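Long-range contacts in phenazine biosynthesis protein PhzF family (Enterococcus faecalis, PDB 1S7J), which probably acts as an isomerase of the PhzF family, which shares the diaminopimelate epimerase fold, although its own substrate is not established: residues Q55-W61 against L93-S97; P120-I125 against I137-L142; E130-G134 against T160-L166; L171-V177 against R189-L195; Q220-A225 against L235-V239. One frame throughout, in Å; residues are numbered along the deposited sequence.

Contact 1: Q55-W61 against L93-S97; sequences QSYALRW and LHFTS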
# COMPACT_ATOMS: atom_id res chain seq x y z
N GLN A 55 7.85 -19.04 15.32
CA GLN A 55 6.40 -18.95 15.17
C GLN A 55 6.04 -17.67 14.42
O GLN A 55 4.85 -17.39 14.16
CB GLN A 55 5.77 -18.93 16.55
CG GLN A 55 6.36 -17.87 17.46
CD GLN A 55 5.98 -18.06 18.89
OE1 GLN A 55 4.85 -17.78 19.29
NE2 GLN A 55 6.90 -18.58 19.69
N SER A 56 7.05 -16.89 14.12
CA SER A 56 6.88 -15.65 13.39
C SER A 56 7.49 -15.85 12.00
O SER A 56 8.20 -16.85 11.76
CB SER A 56 7.61 -14.49 14.11
OG SER A 56 7.03 -14.20 15.36
N TYR A 57 7.17 -14.98 11.08
CA TYR A 57 7.74 -15.06 9.75
C TYR A 57 8.58 -13.81 9.50
O TYR A 57 8.07 -12.68 9.56
CB TYR A 57 6.65 -15.18 8.67
CG TYR A 57 6.01 -16.55 8.56
CD1 TYR A 57 4.86 -16.86 9.30
CD2 TYR A 57 6.52 -17.51 7.69
CE1 TYR A 57 4.24 -18.09 9.17
CE2 TYR A 57 5.90 -18.75 7.55
CZ TYR A 57 4.76 -19.03 8.30
OH TYR A 57 4.13 -20.25 8.16
N ALA A 58 9.87 -14.01 9.28
CA ALA A 58 10.78 -12.91 9.02
C ALA A 58 10.50 -12.36 7.59
O ALA A 58 10.62 -13.08 6.61
CB ALA A 58 12.21 -13.38 9.13
N LEU A 59 10.09 -11.09 7.51
CA LEU A 59 9.80 -10.46 6.23
C LEU A 59 10.97 -9.63 5.72
O LEU A 59 11.75 -9.08 6.50
CB LEU A 59 8.57 -9.57 6.32
CG LEU A 59 7.35 -9.97 5.48
CD1 LEU A 59 6.29 -8.91 5.62
CD2 LEU A 59 7.73 -10.16 4.01
N ARG A 60 11.01 -9.48 4.40
CA ARG A 60 12.05 -8.74 3.70
C ARG A 60 11.44 -8.25 2.37
O ARG A 60 10.86 -9.04 1.63
CB ARG A 60 13.20 -9.67 3.40
CG ARG A 60 14.56 -9.08 3.55
CD ARG A 60 15.20 -9.54 4.83
NE ARG A 60 16.56 -10.03 4.62
CZ ARG A 60 17.59 -9.27 4.24
NH1 ARG A 60 18.80 -9.81 4.08
NH2 ARG A 60 17.42 -7.98 4.02
N TRP A 61 11.51 -6.96 2.10
CA TRP A 61 10.98 -6.42 0.85
C TRP A 61 12.09 -5.83 0.03
O TRP A 61 13.02 -5.22 0.57
CB TRP A 61 9.94 -5.33 1.10
CG TRP A 61 8.95 -5.62 2.16
CD1 TRP A 61 7.66 -6.05 1.99
CD2 TRP A 61 9.12 -5.41 3.56
NE1 TRP A 61 7.02 -6.11 3.20
CE2 TRP A 61 7.90 -5.72 4.18
CE3 TRP A 61 10.20 -4.98 4.36
CZ2 TRP A 61 7.71 -5.61 5.56
CZ3 TRP A 61 10.01 -4.87 5.73
CH2 TRP A 61 8.77 -5.19 6.32
N LEU A 93 -1.23 -13.76 11.48
CA LEU A 93 0.16 -14.04 11.12
C LEU A 93 1.09 -12.98 11.77
O LEU A 93 0.77 -11.79 11.78
CB LEU A 93 0.28 -13.99 9.58
CG LEU A 93 0.88 -15.16 8.78
CD1 LEU A 93 1.08 -16.39 9.64
CD2 LEU A 93 -0.03 -15.45 7.59
N HIS A 94 2.21 -13.44 12.30
CA HIS A 94 3.16 -12.54 12.95
C HIS A 94 4.48 -12.51 12.22
O HIS A 94 5.11 -13.55 12.02
CB HIS A 94 3.38 -12.99 14.41
CG HIS A 94 2.13 -13.01 15.23
ND1 HIS A 94 1.40 -11.87 15.51
CD2 HIS A 94 1.44 -14.04 15.77
CE1 HIS A 94 0.31 -12.20 16.18
NE2 HIS A 94 0.30 -13.50 16.35
N PHE A 95 4.91 -11.33 11.81
CA PHE A 95 6.16 -11.18 11.08
C PHE A 95 7.21 -10.47 11.91
O PHE A 95 6.89 -9.70 12.80
CB PHE A 95 5.93 -10.40 9.78
CG PHE A 95 4.94 -11.04 8.86
CD1 PHE A 95 5.33 -12.08 8.01
CD2 PHE A 95 3.63 -10.60 8.81
CE1 PHE A 95 4.42 -12.67 7.13
CE2 PHE A 95 2.70 -11.18 7.94
CZ PHE A 95 3.10 -12.22 7.09
N THR A 96 8.49 -10.72 11.60
CA THR A 96 9.58 -10.07 12.29
C THR A 96 10.48 -9.27 11.32
O THR A 96 11.59 -9.64 11.02
CB THR A 96 10.44 -11.04 13.13
OG1 THR A 96 11.11 -12.00 12.31
CG2 THR A 96 9.56 -11.77 14.10
N SER A 97 9.95 -8.14 10.87
CA SER A 97 10.68 -7.29 9.93
C SER A 97 11.81 -6.47 10.54
O SER A 97 12.17 -6.62 11.71
CB SER A 97 9.71 -6.37 9.21
OG SER A 97 9.16 -5.40 10.08
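Leu-59 lays its CD1 methyl over one face of the Phe-95 ring, 4.2 Å from the ring centroid and 19° off the ring normal, a CH-pi contact displaced toward the rim. On the same ring, CD1 of Phe-95 meets Tyr-57 CB at 3.4 Å. Tyr-57 has its CG beside the backbone N (chi1 -76°), which swings the ring out from the strand, so that CE1 comes 3.6 Å from Leu-93 CD1. At the other end, near the predicted active-site residue Glu-46, Trp-61 brings CH2 to 3.3 Å from Ser-97 CB; the hydroxyl of Ser-97 is engaged by Gly-100 O, and the indole NE1 by Thr-75. Ser-56 CB and Thr-96 CG2 form a tight pair at 3.3 Å. Between the backbones, Tyr-57 N donates to His-94 O at 2.7 Å, in the carbonyl plane. Thr-96 N is bonded to Tyr-57 O, whose place is less sure. The strands run in roughly the same sense, 43° apart. Helix 72-85 covers Tyr-57, Leu-59 and Leu-93. Two backbone bonds at the single Tyr-57/Phe-95 bridge thus tie diverging strands; rings and methyls of Tyr-57, Leu-59, Leu-93 and Phe-95 meet on one part, carbons of Ser-56, Thr-96 and Ser-97 on the rest.

Contact 2: P120-I125 against I137-L142; sequences PERIPI and IYEAYL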
# COMPACT_ATOMS: atom_id res chain seq x y z
N PRO A 120 -3.03 14.35 9.53
CA PRO A 120 -2.13 15.33 8.91
C PRO A 120 -2.48 16.75 9.36
O PRO A 120 -3.67 17.08 9.51
CB PRO A 120 -2.39 15.12 7.42
CG PRO A 120 -3.84 14.79 7.39
CD PRO A 120 -3.98 13.81 8.55
N GLU A 121 -1.47 17.57 9.60
CA GLU A 121 -1.69 18.94 10.05
C GLU A 121 -1.74 19.96 8.92
O GLU A 121 -0.94 19.91 7.97
CB GLU A 121 -0.62 19.35 11.08
CG GLU A 121 0.81 19.42 10.53
CD GLU A 121 1.82 18.71 11.42
OE1 GLU A 121 1.53 18.49 12.62
OE2 GLU A 121 2.90 18.36 10.91
N ARG A 122 -2.70 20.88 9.03
CA ARG A 122 -2.93 21.96 8.05
C ARG A 122 -1.65 22.55 7.45
O ARG A 122 -0.67 22.81 8.16
CB ARG A 122 -3.73 23.08 8.72
CG ARG A 122 -5.23 22.92 8.61
CD ARG A 122 -5.69 23.19 7.19
NE ARG A 122 -7.15 23.22 7.06
CZ ARG A 122 -7.79 23.50 5.93
NH1 ARG A 122 -9.11 23.51 5.90
NH2 ARG A 122 -7.10 23.78 4.82
N ILE A 123 -1.68 22.81 6.16
CA ILE A 123 -0.54 23.38 5.48
C ILE A 123 -1.06 24.44 4.51
O ILE A 123 -2.26 24.44 4.17
CB ILE A 123 0.26 22.28 4.73
CG1 ILE A 123 1.76 22.55 4.84
CG2 ILE A 123 -0.16 22.15 3.27
CD1 ILE A 123 2.33 22.35 6.25
N PRO A 124 -0.22 25.44 4.16
CA PRO A 124 -0.66 26.50 3.24
C PRO A 124 -0.89 25.92 1.83
O PRO A 124 -0.10 25.12 1.34
CB PRO A 124 0.52 27.47 3.24
CG PRO A 124 1.14 27.27 4.61
CD PRO A 124 1.10 25.77 4.74
N ILE A 125 -1.99 26.34 1.20
CA ILE A 125 -2.32 25.87 -0.16
C ILE A 125 -1.56 26.71 -1.22
O ILE A 125 -2.07 27.74 -1.68
CB ILE A 125 -3.83 25.97 -0.45
CG1 ILE A 125 -4.63 25.29 0.66
CG2 ILE A 125 -4.14 25.34 -1.80
CD1 ILE A 125 -6.13 25.39 0.49
N ILE A 137 -7.32 22.69 -5.21
CA ILE A 137 -7.08 22.03 -3.93
C ILE A 137 -7.86 22.81 -2.87
O ILE A 137 -7.53 23.96 -2.57
CB ILE A 137 -5.57 22.05 -3.58
CG1 ILE A 137 -4.79 21.23 -4.61
CG2 ILE A 137 -5.35 21.55 -2.16
CD1 ILE A 137 -3.29 21.31 -4.43
N TYR A 138 -8.92 22.20 -2.35
CA TYR A 138 -9.76 22.82 -1.33
C TYR A 138 -9.11 22.91 0.06
O TYR A 138 -9.30 23.89 0.78
CB TYR A 138 -11.09 22.08 -1.22
CG TYR A 138 -11.96 22.21 -2.44
CD1 TYR A 138 -11.46 21.92 -3.73
CD2 TYR A 138 -13.29 22.63 -2.34
CE1 TYR A 138 -12.26 22.05 -4.87
CE2 TYR A 138 -14.10 22.77 -3.47
CZ TYR A 138 -13.58 22.48 -4.73
OH TYR A 138 -14.38 22.63 -5.84
N GLU A 139 -8.36 21.88 0.43
CA GLU A 139 -7.69 21.83 1.72
C GLU A 139 -6.30 21.21 1.56
O GLU A 139 -6.08 20.40 0.64
CB GLU A 139 -8.51 21.00 2.71
CG GLU A 139 -10.01 21.39 2.76
CD GLU A 139 -10.83 20.51 3.70
OE1 GLU A 139 -10.24 19.88 4.61
OE2 GLU A 139 -12.07 20.48 3.55
N ALA A 140 -5.37 21.58 2.42
CA ALA A 140 -4.02 21.04 2.36
C ALA A 140 -3.54 20.67 3.76
O ALA A 140 -3.90 21.32 4.74
CB ALA A 140 -3.08 22.03 1.70
N TYR A 141 -2.76 19.58 3.84
CA TYR A 141 -2.23 19.10 5.11
C TYR A 141 -0.88 18.42 4.86
O TYR A 141 -0.51 18.16 3.71
CB TYR A 141 -3.18 18.08 5.74
CG TYR A 141 -4.60 18.58 5.97
CD1 TYR A 141 -5.58 18.41 4.99
CD2 TYR A 141 -4.97 19.16 7.17
CE1 TYR A 141 -6.90 18.81 5.21
CE2 TYR A 141 -6.29 19.56 7.41
CZ TYR A 141 -7.25 19.38 6.42
OH TYR A 141 -8.56 19.75 6.67
N LEU A 142 -0.14 18.15 5.93
CA LEU A 142 1.15 17.48 5.80
C LEU A 142 1.34 16.38 6.84
O LEU A 142 0.81 16.45 7.96
CB LEU A 142 2.31 18.51 5.88
CG LEU A 142 3.78 18.17 5.49
CD1 LEU A 142 4.54 17.59 6.66
CD2 LEU A 142 3.86 17.27 4.25
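Tyr-141 sets its ring against the guanidinium of Arg-122: Tyr-141 CZ lies over one face of that group, toward its rim, with the two planes 38° apart. The phenol edge is occupied at both ends, by Arg-122 N, 3.4 Å from Tyr-141 CD2, and by Glu-139 OE1, which lies in the ring plane and accepts from Tyr-141 OH at 2.7 Å. That carboxylate oxygen also bonds Tyr-213, so two hydroxyls hold it. Arg-122 NH1 is 4.0 Å from Glu-139 OE1, but the oxygen stands well out of the guanidinium plane, leaving an attraction of charges without a directed N-H. A bend at chi2 (-72°) turns the arginine along strand 139-142 toward Glu-139. On the side away from Arg-122, Pro-120 CB touches Tyr-141 CB at 3.5 Å. Farther along, Ile-123 CG2 presses on Ala-140 CB at 3.3 Å, a tight pair, and Ile-125 reaches Ile-137. The antiparallel backbones are joined by a bond each way between Glu-121 and Leu-142, and by Ile-123 N to Ala-140 O, 3.0 Å. Helix 127-133 fills the connection between the segments; strand 146-149 pairs along the far side of 139-142, and Leu-171 packs on Ile-123 and Leu-142.

Contact 3: E130-G134 against T160-L166; sequences EAALG and TPDFSAL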
# COMPACT_ATOMS: atom_id res chain seq x y z
N GLU A 130 -1.59 23.32 -6.94
CA GLU A 130 -2.72 23.20 -7.86
C GLU A 130 -2.24 23.14 -9.32
O GLU A 130 -2.96 22.67 -10.20
CB GLU A 130 -3.65 24.39 -7.68
CG GLU A 130 -4.15 24.57 -6.26
CD GLU A 130 -5.20 25.67 -6.16
OE1 GLU A 130 -6.39 25.35 -5.95
OE2 GLU A 130 -4.83 26.85 -6.30
N ALA A 131 -1.05 23.68 -9.56
CA ALA A 131 -0.46 23.69 -10.89
C ALA A 131 -0.07 22.27 -11.32
O ALA A 131 -0.45 21.82 -12.40
CB ALA A 131 0.76 24.60 -10.93
N ALA A 132 0.71 21.60 -10.46
CA ALA A 132 1.17 20.24 -10.74
C ALA A 132 -0.00 19.24 -10.84
O ALA A 132 0.05 18.31 -11.64
CB ALA A 132 2.15 19.80 -9.66
N LEU A 133 -1.02 19.44 -10.01
CA LEU A 133 -2.21 18.57 -10.01
C LEU A 133 -3.11 18.87 -11.18
O LEU A 133 -3.77 17.96 -11.72
CB LEU A 133 -3.00 18.78 -8.72
CG LEU A 133 -2.90 17.74 -7.61
CD1 LEU A 133 -1.45 17.33 -7.37
CD2 LEU A 133 -3.52 18.33 -6.37
N GLY A 134 -3.19 20.14 -11.55
CA GLY A 134 -4.04 20.55 -12.64
C GLY A 134 -5.49 20.65 -12.18
O GLY A 134 -6.41 20.35 -12.94
N THR A 160 -4.54 14.20 -14.11
CA THR A 160 -3.30 13.68 -14.65
C THR A 160 -2.24 14.74 -14.32
O THR A 160 -2.09 15.75 -15.02
CB THR A 160 -3.41 13.38 -16.19
OG1 THR A 160 -2.15 12.94 -16.70
CG2 THR A 160 -3.91 14.59 -16.96
N PRO A 161 -1.60 14.57 -13.16
CA PRO A 161 -0.56 15.46 -12.63
C PRO A 161 0.72 15.53 -13.43
O PRO A 161 1.09 14.60 -14.16
CB PRO A 161 -0.29 14.87 -11.25
CG PRO A 161 -1.58 14.21 -10.89
CD PRO A 161 -1.92 13.53 -12.17
N ASP A 162 1.41 16.66 -13.29
CA ASP A 162 2.68 16.90 -13.93
C ASP A 162 3.64 16.31 -12.91
O ASP A 162 4.05 16.99 -11.96
CB ASP A 162 2.89 18.42 -14.05
CG ASP A 162 4.20 18.79 -14.75
OD1 ASP A 162 4.21 19.84 -15.42
OD2 ASP A 162 5.20 18.06 -14.61
N PHE A 163 3.95 15.02 -13.06
CA PHE A 163 4.83 14.31 -12.13
C PHE A 163 6.22 14.90 -11.92
O PHE A 163 6.85 14.64 -10.89
CB PHE A 163 4.91 12.83 -12.50
CG PHE A 163 3.60 12.11 -12.40
CD1 PHE A 163 3.00 11.59 -13.54
CD2 PHE A 163 2.94 11.99 -11.18
CE1 PHE A 163 1.76 10.95 -13.47
CE2 PHE A 163 1.71 11.35 -11.09
CZ PHE A 163 1.11 10.83 -12.24
N SER A 164 6.72 15.64 -12.90
CA SER A 164 8.02 16.27 -12.76
C SER A 164 7.87 17.52 -11.88
O SER A 164 8.79 17.90 -11.15
CB SER A 164 8.62 16.62 -14.13
OG SER A 164 7.74 17.42 -14.91
N ALA A 165 6.69 18.13 -11.94
CA ALA A 165 6.39 19.31 -11.15
C ALA A 165 6.17 18.92 -9.69
O ALA A 165 6.52 19.67 -8.77
CB ALA A 165 5.15 20.01 -11.69
N LEU A 166 5.56 17.75 -9.47
CA LEU A 166 5.30 17.25 -8.13
C LEU A 166 6.60 16.83 -7.43
O LEU A 166 6.76 17.05 -6.23
CB LEU A 166 4.33 16.05 -8.18
CG LEU A 166 2.84 16.31 -8.45
CD1 LEU A 166 2.11 14.99 -8.56
CD2 LEU A 166 2.23 17.14 -7.33
O HOH W 1 -4.15 17.35 -14.66
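Thr-160 reaches the helix 127-133 end through water: one molecule donates to Thr-160 O at 2.6 Å and to Leu-133 O at 3.0 Å. Pro-161 follows, with its CA and CB against Ala-132 O. Asp-162 N then donates to that same carbonyl, Ala-132 O, at 2.7 Å and 165°, in the carbonyl plane; this is the direct hydrogen bond between the segments. The Asp-162 side chain turns the other way, CG opposite its own N (chi1 -178°), and N-caps helix 163-168. Its OD2 is met nearly along the C-O axis by Ser-164 OG, 2.6 Å away, and from above the carboxylate plane by Ala-165 N. Ala-165 faces helix 127-133, its CB 3.6 Å from Ala-132 CB. Leu-166 sends CD2 into the angle between Ala-132 CB, at 3.5 Å, and Leu-133 CD1, at 3.7 Å, the two leucines crossing at about a right angle. Gly-134, with positive phi, is the C-prime residue of the Schellman motif that ends helix 127-133. The C-terminal end of helix 127-133 thus adjoins the start of helix 163-168, both lying on the hairpin 175-180/186-192: Leu-133 packs on Val-177, Leu-166 on Val-175, and Pro-161 and Leu-166 on Phe-191.

Contact 4: L171-V177 against R189-L195; sequences LGVGVIV and RTFFPKL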
# COMPACT_ATOMS: atom_id res chain seq x y z
N LEU A 171 7.92 19.94 0.31
CA LEU A 171 7.36 19.16 1.41
C LEU A 171 6.98 17.71 1.07
O LEU A 171 6.67 17.37 -0.08
CB LEU A 171 6.14 19.88 1.99
CG LEU A 171 6.35 21.31 2.45
CD1 LEU A 171 5.06 21.87 3.02
CD2 LEU A 171 7.46 21.36 3.48
N GLY A 172 7.00 16.86 2.11
CA GLY A 172 6.63 15.45 1.97
C GLY A 172 7.50 14.52 1.13
O GLY A 172 8.51 14.92 0.55
N VAL A 173 7.11 13.25 1.13
CA VAL A 173 7.79 12.22 0.36
C VAL A 173 6.94 11.98 -0.87
O VAL A 173 7.45 11.77 -1.98
CB VAL A 173 7.91 10.89 1.16
CG1 VAL A 173 8.60 9.81 0.31
CG2 VAL A 173 8.67 11.13 2.45
N GLY A 174 5.63 11.99 -0.67
CA GLY A 174 4.71 11.78 -1.76
C GLY A 174 3.60 12.79 -1.73
O GLY A 174 3.72 13.83 -1.08
N VAL A 175 2.52 12.50 -2.44
CA VAL A 175 1.37 13.38 -2.50
C VAL A 175 0.10 12.55 -2.51
O VAL A 175 -0.02 11.58 -3.26
CB VAL A 175 1.41 14.26 -3.79
CG1 VAL A 175 0.11 15.04 -3.94
CG2 VAL A 175 2.61 15.21 -3.75
N ILE A 176 -0.83 12.92 -1.65
CA ILE A 176 -2.09 12.22 -1.53
C ILE A 176 -3.18 13.17 -1.95
O ILE A 176 -3.09 14.37 -1.69
CB ILE A 176 -2.36 11.77 -0.07
CG1 ILE A 176 -1.24 10.87 0.43
CG2 ILE A 176 -3.70 11.05 0.01
CD1 ILE A 176 -1.38 10.46 1.88
N VAL A 177 -4.18 12.65 -2.65
CA VAL A 177 -5.31 13.43 -3.09
C VAL A 177 -6.55 12.65 -2.66
O VAL A 177 -6.59 11.42 -2.81
CB VAL A 177 -5.29 13.65 -4.64
CG1 VAL A 177 -4.07 14.49 -5.04
CG2 VAL A 177 -5.27 12.33 -5.37
N ARG A 189 -5.72 8.67 -4.26
CA ARG A 189 -4.72 8.31 -5.27
C ARG A 189 -3.42 8.79 -4.66
O ARG A 189 -3.39 9.85 -4.04
CB ARG A 189 -4.97 9.01 -6.62
CG ARG A 189 -6.12 8.43 -7.41
CD ARG A 189 -6.30 9.16 -8.72
NE ARG A 189 -5.15 9.01 -9.61
CZ ARG A 189 -5.10 9.47 -10.86
NH1 ARG A 189 -4.02 9.28 -11.59
NH2 ARG A 189 -6.13 10.13 -11.37
N THR A 190 -2.36 8.02 -4.79
CA THR A 190 -1.09 8.41 -4.20
C THR A 190 0.06 8.45 -5.20
O THR A 190 0.28 7.50 -5.95
CB THR A 190 -0.73 7.50 -2.97
OG1 THR A 190 -0.47 6.16 -3.40
CG2 THR A 190 -1.89 7.49 -1.97
N PHE A 191 0.75 9.59 -5.24
CA PHE A 191 1.87 9.78 -6.17
C PHE A 191 3.19 9.89 -5.41
O PHE A 191 3.28 10.59 -4.42
CB PHE A 191 1.67 11.06 -7.00
CG PHE A 191 0.24 11.26 -7.47
CD1 PHE A 191 -0.35 10.36 -8.35
CD2 PHE A 191 -0.50 12.35 -7.02
CE1 PHE A 191 -1.68 10.53 -8.76
CE2 PHE A 191 -1.82 12.53 -7.42
CZ PHE A 191 -2.41 11.62 -8.30
N PHE A 192 4.21 9.21 -5.91
CA PHE A 192 5.53 9.24 -5.28
C PHE A 192 6.65 9.42 -6.31
O PHE A 192 7.56 8.58 -6.40
CB PHE A 192 5.76 7.94 -4.48
CG PHE A 192 4.79 7.74 -3.36
CD1 PHE A 192 3.63 6.99 -3.55
CD2 PHE A 192 5.01 8.32 -2.11
CE1 PHE A 192 2.71 6.82 -2.51
CE2 PHE A 192 4.10 8.16 -1.07
CZ PHE A 192 2.95 7.40 -1.27
N PRO A 193 6.62 10.53 -7.08
CA PRO A 193 7.66 10.77 -8.09
C PRO A 193 9.05 10.96 -7.49
O PRO A 193 10.06 10.69 -8.15
CB PRO A 193 7.17 12.03 -8.79
CG PRO A 193 6.45 12.75 -7.70
CD PRO A 193 5.67 11.65 -7.04
N LYS A 194 9.11 11.44 -6.25
CA LYS A 194 10.39 11.63 -5.57
C LYS A 194 11.08 10.28 -5.38
O LYS A 194 12.31 10.21 -5.24
CB LYS A 194 10.18 12.29 -4.21
CG LYS A 194 9.62 13.69 -4.26
CD LYS A 194 9.75 14.37 -2.90
CE LYS A 194 9.23 15.79 -2.94
NZ LYS A 194 9.47 16.51 -1.64
N LEU A 195 10.28 9.22 -5.36
CA LEU A 195 10.77 7.86 -5.16
C LEU A 195 10.71 6.99 -6.43
O LEU A 195 10.69 5.76 -6.34
CB LEU A 195 9.96 7.18 -4.05
CG LEU A 195 10.40 7.28 -2.58
CD1 LEU A 195 10.91 8.66 -2.23
CD2 LEU A 195 9.23 6.89 -1.68
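Val-177 and Phe-191 meet at about a right angle, Val-177 CG1 standing 3.8 Å from Phe-191 CE2 obliquely to the ring. Val-175 crosses the same ring at a slant, its CG1 near Phe-191 CD2. Val-177 and Arg-189, in contrast, lie side by side and point the same way, with Val-177 CG2 3.6 Å from Arg-189 CB; beyond that the arginine bends at chi3 (64°) and leads away to Glu-199, Val-156 O and Ile-159 O. On the opposite face Ile-176 and Thr-190 also run alongside each other, in looser contact. Gly-174 CA lies 3.5 Å from Phe-192 CD2, the ring packing directly on the main chain. Further on, Val-173 CG1 touches both methyls of Leu-195. Lys-194 is stretched out from CG onward (chi2 -167°), and passes Val-173 O to place NZ 2.9 Å from Gly-172 O, tilted from that carbonyl's plane, with a weak bond to Leu-171 O and a further one to Leu-169 O. The hairpin itself is antiparallel, with bonds in both directions between Val-175 and Phe-191 and between Val-177 and Arg-189; the straightest, Phe-191 N to Val-175 O, is 2.9 Å at 172°. Helix 163-168 covers Val-175 and Phe-191 through Leu-166. The chemistry divides accordingly: an apolar hairpin centre, an arginine whose buried charge is met by a carboxylate and carbonyls, and a lysine ammonium that holds two backbone oxygens firmly and a third weakly, pinning the loop before the strand.

Contact 5: Q220-A225 against L235-V239; sequences QTTLSA and LTCEV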
# COMPACT_ATOMS: atom_id res chain seq x y z
N GLN A 220 -17.03 8.98 11.97
CA GLN A 220 -17.30 7.54 11.94
C GLN A 220 -16.11 6.72 12.46
O GLN A 220 -14.97 7.21 12.51
CB GLN A 220 -17.63 7.08 10.52
CG GLN A 220 -18.89 7.70 9.95
CD GLN A 220 -19.09 7.40 8.48
OE1 GLN A 220 -20.13 7.72 7.91
NE2 GLN A 220 -18.10 6.78 7.86
N THR A 221 -16.40 5.49 12.87
CA THR A 221 -15.37 4.57 13.36
C THR A 221 -14.96 3.68 12.20
O THR A 221 -13.80 3.29 12.08
CB THR A 221 -15.91 3.67 14.50
OG1 THR A 221 -16.42 4.48 15.57
CG2 THR A 221 -14.79 2.76 15.04
N THR A 222 -15.94 3.35 11.36
CA THR A 222 -15.70 2.52 10.19
C THR A 222 -16.04 3.24 8.90
O THR A 222 -17.07 3.91 8.79
CB THR A 222 -16.47 1.18 10.27
OG1 THR A 222 -17.87 1.43 10.52
CG2 THR A 222 -15.91 0.31 11.37
N LEU A 223 -15.14 3.14 7.93
CA LEU A 223 -15.32 3.78 6.64
C LEU A 223 -14.96 2.86 5.49
O LEU A 223 -14.11 1.98 5.63
CB LEU A 223 -14.44 5.03 6.53
CG LEU A 223 -14.53 6.13 7.58
CD1 LEU A 223 -13.24 6.13 8.40
CD2 LEU A 223 -14.73 7.47 6.90
N SER A 224 -15.62 3.06 4.37
CA SER A 224 -15.35 2.29 3.17
C SER A 224 -14.51 3.23 2.27
O SER A 224 -14.79 4.43 2.18
CB SER A 224 -16.66 1.87 2.49
OG SER A 224 -17.64 2.91 2.51
N ALA A 225 -13.46 2.70 1.67
CA ALA A 225 -12.59 3.50 0.82
C ALA A 225 -12.25 2.83 -0.50
O ALA A 225 -12.40 1.61 -0.65
CB ALA A 225 -11.32 3.85 1.56
N LEU A 235 -10.69 -0.81 0.07
CA LEU A 235 -10.16 -0.91 1.42
C LEU A 235 -11.25 -0.68 2.47
O LEU A 235 -12.02 0.28 2.37
CB LEU A 235 -9.05 0.15 1.65
CG LEU A 235 -7.92 0.36 0.63
CD1 LEU A 235 -8.24 1.55 -0.27
CD2 LEU A 235 -6.61 0.60 1.37
N THR A 236 -11.37 -1.60 3.41
CA THR A 236 -12.35 -1.42 4.48
C THR A 236 -11.52 -0.84 5.64
O THR A 236 -10.47 -1.38 6.00
CB THR A 236 -13.05 -2.75 4.87
OG1 THR A 236 -14.20 -2.47 5.67
CG2 THR A 236 -12.11 -3.69 5.61
N CYS A 237 -11.94 0.32 6.13
CA CYS A 237 -11.22 1.02 7.18
C CYS A 237 -11.87 1.08 8.55
O CYS A 237 -13.10 1.15 8.67
CB CYS A 237 -10.94 2.44 6.72
SG CYS A 237 -10.22 2.49 5.11
N GLU A 238 -11.04 1.12 9.58
CA GLU A 238 -11.53 1.23 10.94
C GLU A 238 -10.62 2.11 11.78
O GLU A 238 -9.38 2.06 11.65
CB GLU A 238 -11.66 -0.14 11.62
CG GLU A 238 -12.37 -0.05 12.97
CD GLU A 238 -12.26 -1.29 13.81
OE1 GLU A 238 -13.00 -2.26 13.54
OE2 GLU A 238 -11.43 -1.30 14.76
N VAL A 239 -11.23 2.93 12.61
CA VAL A 239 -10.51 3.82 13.49
C VAL A 239 -10.48 3.27 14.91
O VAL A 239 -11.52 2.91 15.46
CB VAL A 239 -11.12 5.24 13.52
CG1 VAL A 239 -10.30 6.15 14.41
CG2 VAL A 239 -11.20 5.81 12.12
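Cys-237 holds SG beside its backbone N (chi1 -50°), which lays the sulfur 4.0 Å from Ala-225 CB on the buried face of the hairpin. Val-239, with CG2 also on the N side while CG1 is anti to N (chi1 -178°), turns CG2 toward Leu-223 CD1, 4.3 Å away. The outer face carries Thr-222 and Glu-238, whose side chains cross at a slant: Thr-222 CG2 lies 3.9 Å from Glu-238 CG, so aliphatic parts do the touching. Thr-221 adds its methyl CG2, 3.3 Å from Val-239 O. Five backbone bonds join the antiparallel strands. Val-239 N to Thr-221 O is short at 2.6 Å and in the carbonyl plane; Cys-237 N meets Leu-223 O almost head-on at 2.8 Å, whereas Leu-223 N comes to Cys-237 O from above the carbonyl plane. A pair of bonds between Ala-225 and Leu-235 completes the set. Gln-220 NE2 and Ser-224 N both bind Asp-185. The hairpin is thus two-sided: Leu-223, Cys-237, Val-239 and Leu-235 pack on helix 207-218, with Ala-225 on the same face, and Thr-222, Ser-224, Thr-236 and Glu-238 form the more polar outer surface, the backbone bonds supplying the polar link between strands.

Contacts 2, 3 and 4 form one cluster. Contacts 3 and 4 have centres 11 Å apart and touch where Phe-163 and Pro-161 pack on Phe-191 and Leu-166 on Pro-193. Contact 2 meets contact 3 through Glu-130 OE1 and Ile-137 N, 2.9 Å apart, and meets contact 4 where Ile-123 and Leu-142 pack on Leu-171, and Leu-142 on Gly-172. Contact 5 stands about 9 Å from contact 4 at the nearest atoms, linked by the neighbouring strands 186-192 and 222-227. Contact 1 lies across the chain's centre from contacts 2, 3 and 4. The predicted active-site residue Glu-46 comes close to both contacts 1 and 4, about 5 Å from Trp-61 and about 8 Å from Leu-195, side chain to side chain.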